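Local coordinates for N5-carboxyaminoimidazole ribonucleotide synthetase (Bacillus anthracis, PDB 3QFF), which probably uses ATP and bicarbonate to carboxylate aminoimidazole ribonucleotide to N5-carboxyaminoimidazole ribonucleotide in purine biosynthesis, at residues G22-R27 / S49-V54. Sequence-based numbering, arbitrary orientation.
Sequences GGQLGR and SPCAQV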
# COMPACT_ATOMS: atom_id res chain seq x y z
N GLY A 22 18.39 6.44 0.65
CA GLY A 22 17.43 6.20 -0.43
C GLY A 22 17.26 4.75 -0.82
O GLY A 22 16.85 4.48 -1.95
N GLY A 23 17.60 3.83 0.09
CA GLY A 23 17.44 2.40 -0.13
C GLY A 23 15.97 1.96 0.01
O GLY A 23 15.06 2.78 0.04
N GLN A 24 15.75 0.67 0.11
CA GLN A 24 14.37 0.15 0.08
C GLN A 24 13.50 0.63 1.25
O GLN A 24 12.30 0.78 1.11
CB GLN A 24 14.36 -1.37 -0.01
CG GLN A 24 14.98 -2.11 1.16
CD GLN A 24 16.48 -2.36 1.01
OE1 GLN A 24 17.17 -1.68 0.25
NE2 GLN A 24 16.99 -3.33 1.77
N LEU A 25 14.11 0.88 2.41
CA LEU A 25 13.33 1.33 3.56
C LEU A 25 12.81 2.73 3.31
O LEU A 25 11.66 3.03 3.64
CB LEU A 25 14.16 1.28 4.85
CG LEU A 25 14.75 -0.09 5.19
CD1 LEU A 25 15.55 0.01 6.48
CD2 LEU A 25 13.65 -1.18 5.32
N GLY A 26 13.66 3.57 2.73
CA GLY A 26 13.24 4.87 2.23
C GLY A 26 12.13 4.79 1.18
O GLY A 26 11.15 5.52 1.27
N ARG A 27 12.27 3.92 0.19
CA ARG A 27 11.25 3.78 -0.85
C ARG A 27 9.89 3.39 -0.25
O ARG A 27 8.86 3.97 -0.60
CB ARG A 27 11.68 2.73 -1.88
CG ARG A 27 10.64 2.40 -2.96
CD ARG A 27 11.15 1.20 -3.75
NE ARG A 27 10.29 0.79 -4.87
CZ ARG A 27 10.41 1.22 -6.12
NH1 ARG A 27 11.32 2.14 -6.44
NH2 ARG A 27 9.60 0.74 -7.07
N SER A 49 18.22 6.14 -6.88
CA SER A 49 18.06 5.16 -5.79
C SER A 49 16.62 4.63 -5.74
O SER A 49 15.74 5.22 -6.37
CB SER A 49 18.45 5.75 -4.43
OG SER A 49 17.62 6.84 -4.08
N PRO A 50 16.37 3.51 -5.04
CA PRO A 50 15.00 3.03 -4.88
C PRO A 50 14.04 4.11 -4.37
O PRO A 50 12.92 4.21 -4.87
CB PRO A 50 15.14 1.91 -3.85
CG PRO A 50 16.47 1.32 -4.17
CD PRO A 50 17.34 2.52 -4.52
N CYS A 51 14.49 4.92 -3.40
CA CYS A 51 13.59 5.94 -2.85
C CYS A 51 13.40 7.10 -3.84
O CYS A 51 12.29 7.58 -4.03
CB CYS A 51 14.08 6.41 -1.48
SG CYS A 51 13.02 7.64 -0.69
N ALA A 52 14.48 7.51 -4.50
CA ALA A 52 14.39 8.58 -5.52
C ALA A 52 13.40 8.26 -6.63
O ALA A 52 12.83 9.17 -7.25
CB ALA A 52 15.79 8.88 -6.12
N GLN A 53 13.21 6.97 -6.92
CA GLN A 53 12.26 6.54 -7.94
C GLN A 53 10.81 6.85 -7.57
O GLN A 53 9.92 6.75 -8.41
CB GLN A 53 12.41 5.05 -8.21
CG GLN A 53 13.68 4.70 -8.97
CD GLN A 53 14.00 3.23 -8.90
OE1 GLN A 53 13.10 2.39 -8.92
NE2 GLN A 53 15.28 2.92 -8.80
N VAL A 54 10.59 7.22 -6.31
CA VAL A 54 9.27 7.61 -5.84
C VAL A 54 9.28 9.02 -5.24
O VAL A 54 8.25 9.50 -4.81
CB VAL A 54 8.65 6.56 -4.85
CG1 VAL A 54 8.58 5.18 -5.50
CG2 VAL A 54 9.43 6.46 -3.58
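The carbonyl of G22 and the backbone N-H of C51 form the central polar link between the glycine-rich turn and the 49-54 loop, a worked example of a turn carbonyl held by a neighbouring loop. C51 N lies 2.8 Å from G22 O with a nearly straight N-H (161°), approaching from above the carbonyl plane. The hydroxyl of S49 adds a weak second bond to G22 O; its chi1 of 62° holds OG where it also accepts the N-H of A52, an ST motif at the beginning of the helical turn 50-53.

R27 supplies the other polar grip. With CG anti to the backbone N (chi1 175°) and an extended chain up to NE, the side chain runs past P50, which it crosses at about a right angle. NH1 donates to P50 O at 3.1 Å, the acceptor lying close to the guanidinium plane. The same nitrogen makes a weak bond to Q53 OE1, whose amide is steeply turned against the guanidinium, while NH2 is taken by the carbonyl of K34 in the second subunit. Q53 NE2 bonds to the carbonyls of N48 and G345.

The strand-turn-helix, with G23 (the N-cap) and G26 in a GxGxxG-like spacing, is consistent with the Rossmann-like preATP-grasp domain. The carboxylate of D44 (OD2) accepts from G22 N, that of E82 from G23 N and G26 N. ADP nevertheless binds well away, about 14 Å from the Q24 side chain.

Van der Waals contacts, largely side chain on backbone, surround the bonds. P50 CD lies 3.3 Å from G22 O, and its CB 3.9 Å from G23 C. C51 sets CB 3.5 Å from R27 N and SG 3.4 Å from G26 O. V54 lays CG1 over one face of the R27 guanidinium, toward its rim, and turns CG2 to R27 O.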